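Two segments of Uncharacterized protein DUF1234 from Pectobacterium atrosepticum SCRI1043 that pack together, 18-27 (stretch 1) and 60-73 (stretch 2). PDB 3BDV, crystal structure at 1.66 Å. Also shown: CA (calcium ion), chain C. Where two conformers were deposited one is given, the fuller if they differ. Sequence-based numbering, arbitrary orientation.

Stretch 1 (18-27) LTMVLVPGLR
Stretch 2, residues 60-73: RWVLAIRRELSVCT

The apolar centre is built from two strand valines, Val-21 and Val-23, both with chi1 t. Val-23 CG1 touches two residues one helical turn apart, lying 4.1 Å from Ile-65 CD1 and 4.1 Å from Trp-61 CD1. Ile-65 leaves the helix sideways, but its m,t rotamer brings the end of the side chain nearer the strand. Val-21 CG1 packs 3.7 Å from Glu-68 CG, using the aliphatic part of an acidic side chain, and Val-21 CG2 lies 4.4 Å from Cys-72 SG. Cys-72, chi1 m, follows the helix in an extended conformation (-74/138), Cys-72 N bonded to Leu-69 O at 3.0 Å; Cys-72 SG also meets Thr-19 CG2 at 4.3 Å.

The frame is a short strand, Thr-19 to Val-23, that packs against a helix entering stretch 2 already formed. Their axes approach to 10.3 Å and run nearly antiparallel, at 160°, so the register descends along one as it climbs the other: Val-23 CA sits 7.7 Å from Ile-65 CA, Val-21 CA 8.0 Å from Glu-68 CA, and Thr-19 CA 7.5 Å from Cys-72 CA. Strand alternation sets the first rule. Thr-19 (phi/psi -110/127), Val-21 (-118/114) and Val-23 (-114/95) point CB toward the helix, while Met-20, modelled as selenomethionine, and Leu-22 are out of its reach.

At the Val-23 end, Trp-61 has the largest area covered by the opposing stretch. Its chi1 of -101° is off the standard wells and chi2 is -106°, which places the indole edge against the loop after the strand. Trp-61 NE1 donates to Pro-24 O at 2.9 Å and 170°, a nearly straight bond tying helix side chain to loop backbone. Gly-25 (-94/-153) continues along that edge, Gly-25 O lying 3.7 Å from Trp-61 CZ2. Leu-26, rotamer t,p, points CB away, yet Leu-26 CD1 still comes within 4.4 Å of Trp-61 CH2.

The polar edge has two parts. Glu-68, at chi1 t, chi2 p and chi3 21°, turns its carboxylate away from Val-21 to bind calcium through both oxygens, Glu-68 OE1 at 2.5 Å and Glu-68 OE2 at 2.6 Å from the calcium ion; three waters and one atom from elsewhere in the structure join the coordination. One side chain thus serves packing and metal binding. Beside Cys-72, water 1 bridges the stretches: its O is 2.7 Å from Thr-19 OG1 (chi1 m) and accepts from Thr-73 N at 3.1 Å.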

# COMPACT_ATOMS: atom_id res chain seq x y z
N LEU A 18 -14.83 3.28 -4.79
CA LEU A 18 -13.68 3.42 -3.91
C LEU A 18 -12.56 4.10 -4.66
O LEU A 18 -12.41 3.90 -5.84
CB LEU A 18 -13.15 2.05 -3.46
CG LEU A 18 -14.13 1.19 -2.67
CD1 LEU A 18 -13.57 -0.20 -2.39
CD2 LEU A 18 -14.52 1.92 -1.35
N THR A 19 -11.75 4.86 -3.93
CA THR A 19 -10.63 5.54 -4.54
C THR A 19 -9.33 4.91 -4.07
O THR A 19 -9.12 4.78 -2.85
CB THR A 19 -10.66 7.03 -4.14
OG1 THR A 19 -11.81 7.65 -4.73
CG2 THR A 19 -9.41 7.77 -4.60
N MSE A 20 -8.49 4.51 -5.01
CA MSE A 20 -7.18 4.00 -4.65
C MSE A 20 -6.23 5.17 -4.48
O MSE A 20 -6.16 6.03 -5.34
CB MSE A 20 -6.61 3.14 -5.76
CG MSE A 20 -7.48 2.03 -6.22
SE MSE A 20 -8.14 0.84 -4.89
CE MSE A 20 -8.70 -0.62 -6.03
N VAL A 21 -5.48 5.16 -3.38
CA VAL A 21 -4.41 6.13 -3.15
C VAL A 21 -3.04 5.43 -3.07
O VAL A 21 -2.80 4.68 -2.13
CB VAL A 21 -4.69 6.98 -1.90
CG1 VAL A 21 -3.59 8.00 -1.75
CG2 VAL A 21 -6.06 7.69 -2.02
N LEU A 22 -2.17 5.71 -4.04
CA LEU A 22 -0.81 5.18 -4.06
C LEU A 22 0.12 5.96 -3.14
O LEU A 22 0.22 7.17 -3.26
CB LEU A 22 -0.23 5.19 -5.48
CG LEU A 22 -1.03 4.36 -6.47
CD1 LEU A 22 -0.67 4.86 -7.89
CD2 LEU A 22 -0.75 2.84 -6.27
N VAL A 23 0.72 5.26 -2.18
CA VAL A 23 1.70 5.83 -1.24
C VAL A 23 3.11 5.24 -1.42
O VAL A 23 3.42 4.20 -0.88
CB VAL A 23 1.28 5.64 0.23
CG1 VAL A 23 2.15 6.46 1.16
CG2 VAL A 23 -0.25 6.02 0.42
N PRO A 24 3.98 5.92 -2.20
CA PRO A 24 5.36 5.47 -2.35
C PRO A 24 6.19 5.62 -1.10
O PRO A 24 5.82 6.40 -0.20
CB PRO A 24 5.91 6.35 -3.49
CG PRO A 24 4.66 6.83 -4.20
CD PRO A 24 3.68 7.06 -3.08
N GLY A 25 7.31 4.91 -1.07
CA GLY A 25 8.31 5.09 -0.04
C GLY A 25 9.42 6.06 -0.42
O GLY A 25 9.26 6.93 -1.26
N LEU A 26 10.59 5.86 0.19
CA LEU A 26 11.74 6.75 -0.00
C LEU A 26 12.11 6.89 -1.47
O LEU A 26 12.18 5.89 -2.21
CB LEU A 26 12.94 6.22 0.79
CG LEU A 26 14.02 7.23 1.20
CD1 LEU A 26 13.57 8.10 2.36
CD2 LEU A 26 15.30 6.48 1.58
N ARG A 27 12.41 8.12 -1.87
CA ARG A 27 12.85 8.51 -3.22
C ARG A 27 11.73 8.49 -4.25
O ARG A 27 12.00 8.73 -5.42
CB ARG A 27 14.02 7.65 -3.74
CG ARG A 27 15.17 7.50 -2.75
CD ARG A 27 16.42 6.96 -3.41
NE ARG A 27 17.48 6.82 -2.42
CZ ARG A 27 17.63 5.75 -1.63
NH1 ARG A 27 16.84 4.70 -1.74
NH2 ARG A 27 18.60 5.74 -0.75
N ARG A 60 5.99 14.07 7.51
CA ARG A 60 5.77 14.58 6.15
C ARG A 60 4.93 13.65 5.32
O ARG A 60 4.07 14.08 4.58
CB ARG A 60 7.10 14.85 5.46
CG ARG A 60 7.70 16.16 5.95
CD ARG A 60 8.74 16.70 5.01
NE ARG A 60 9.95 15.91 5.04
CZ ARG A 60 11.15 16.35 5.41
NH1 ARG A 60 11.33 17.60 5.81
NH2 ARG A 60 12.18 15.53 5.38
N TRP A 61 5.20 12.36 5.40
CA TRP A 61 4.38 11.37 4.71
C TRP A 61 2.94 11.43 5.19
O TRP A 61 2.02 11.39 4.39
CB TRP A 61 4.91 9.95 4.91
CG TRP A 61 5.70 9.39 3.76
CD1 TRP A 61 5.30 8.44 2.87
CD2 TRP A 61 7.03 9.76 3.39
NE1 TRP A 61 6.30 8.19 1.97
CE2 TRP A 61 7.39 8.97 2.29
CE3 TRP A 61 7.97 10.64 3.92
CZ2 TRP A 61 8.65 9.07 1.65
CZ3 TRP A 61 9.20 10.76 3.30
CH2 TRP A 61 9.54 9.96 2.19
N VAL A 62 2.74 11.54 6.50
CA VAL A 62 1.41 11.61 7.11
C VAL A 62 0.65 12.87 6.64
O VAL A 62 -0.52 12.83 6.29
CB VAL A 62 1.50 11.64 8.64
CG1 VAL A 62 0.16 12.17 9.27
CG2 VAL A 62 1.94 10.28 9.21
N LEU A 63 1.36 13.98 6.63
CA LEU A 63 0.80 15.22 6.14
C LEU A 63 0.41 15.06 4.64
O LEU A 63 -0.67 15.48 4.23
CB LEU A 63 1.82 16.32 6.41
CG LEU A 63 1.49 17.80 6.29
CD1 LEU A 63 0.07 18.06 6.74
CD2 LEU A 63 2.48 18.54 7.12
N ALA A 64 1.25 14.40 3.83
CA ALA A 64 0.91 14.16 2.43
C ALA A 64 -0.33 13.29 2.22
O ALA A 64 -1.14 13.55 1.33
CB ALA A 64 2.09 13.59 1.65
N ILE A 65 -0.46 12.23 3.04
CA ILE A 65 -1.61 11.36 2.94
C ILE A 65 -2.87 12.13 3.37
O ILE A 65 -3.90 12.06 2.71
CB ILE A 65 -1.46 10.05 3.80
CG1 ILE A 65 -0.30 9.18 3.29
CG2 ILE A 65 -2.80 9.25 3.77
CD1 ILE A 65 0.14 8.08 4.34
N ARG A 66 -2.80 12.80 4.51
CA ARG A 66 -3.90 13.67 4.99
C ARG A 66 -4.35 14.65 3.88
O ARG A 66 -5.54 14.75 3.59
CB ARG A 66 -3.49 14.46 6.23
CG ARG A 66 -3.57 13.72 7.58
CD ARG A 66 -4.00 14.65 8.74
NE ARG A 66 -2.94 14.98 9.69
CZ ARG A 66 -2.46 14.15 10.63
NH1 ARG A 66 -2.89 12.90 10.75
NH2 ARG A 66 -1.50 14.57 11.46
N ARG A 67 -3.40 15.37 3.26
CA ARG A 67 -3.75 16.30 2.17
C ARG A 67 -4.57 15.58 1.15
O ARG A 67 -5.62 16.04 0.73
CB ARG A 67 -2.52 16.85 1.44
CG ARG A 67 -1.70 17.82 2.26
CD ARG A 67 -0.71 18.62 1.40
NE ARG A 67 0.37 17.83 0.79
CZ ARG A 67 1.54 17.52 1.38
NH1 ARG A 67 1.79 17.88 2.63
NH2 ARG A 67 2.45 16.84 0.70
N GLU A 68 -4.08 14.42 0.76
CA GLU A 68 -4.70 13.63 -0.26
C GLU A 68 -6.12 13.23 0.10
O GLU A 68 -7.02 13.24 -0.75
CB GLU A 68 -3.86 12.37 -0.47
CG GLU A 68 -4.15 11.67 -1.75
CD GLU A 68 -3.58 12.35 -2.96
OE1 GLU A 68 -2.63 13.16 -2.86
OE2 GLU A 68 -4.11 12.12 -4.04
N LEU A 69 -6.32 12.85 1.37
CA LEU A 69 -7.64 12.36 1.82
C LEU A 69 -8.66 13.48 1.91
O LEU A 69 -9.84 13.26 1.68
CB LEU A 69 -7.52 11.67 3.18
CG LEU A 69 -6.74 10.34 3.16
CD1 LEU A 69 -6.71 9.76 4.55
CD2 LEU A 69 -7.29 9.33 2.18
N SER A 70 -8.18 14.68 2.22
CA SER A 70 -9.05 15.83 2.45
C SER A 70 -9.91 16.10 1.24
O SER A 70 -11.02 16.60 1.37
CB SER A 70 -8.23 17.09 2.75
OG SER A 70 -7.49 17.52 1.59
N VAL A 71 -9.38 15.82 0.05
CA VAL A 71 -10.12 16.07 -1.21
C VAL A 71 -10.77 14.83 -1.84
O VAL A 71 -11.42 14.93 -2.89
CB VAL A 71 -9.23 16.73 -2.23
CG1 VAL A 71 -8.69 18.03 -1.64
CG2 VAL A 71 -8.09 15.78 -2.64
N CYS A 72 -10.62 13.68 -1.20
CA CYS A 72 -11.30 12.48 -1.69
C CYS A 72 -12.81 12.50 -1.39
O CYS A 72 -13.24 12.85 -0.29
CB CYS A 72 -10.70 11.24 -1.06
SG CYS A 72 -9.06 10.89 -1.71
N THR A 73 -13.60 12.08 -2.37
CA THR A 73 -15.06 12.07 -2.22
C THR A 73 -15.60 10.68 -1.85
O THR A 73 -16.73 10.55 -1.40
CB THR A 73 -15.69 12.55 -3.51
OG1 THR A 73 -15.12 11.82 -4.60
CG2 THR A 73 -15.41 14.03 -3.70
CA CA C . -2.43 13.53 -5.35
O HOH W 1 -12.32 10.32 -4.55
O HOH W 2 -1.57 15.54 -4.75
O HOH W 3 -4.41 14.95 -5.35
O HOH W 4 -3.57 12.14 -6.90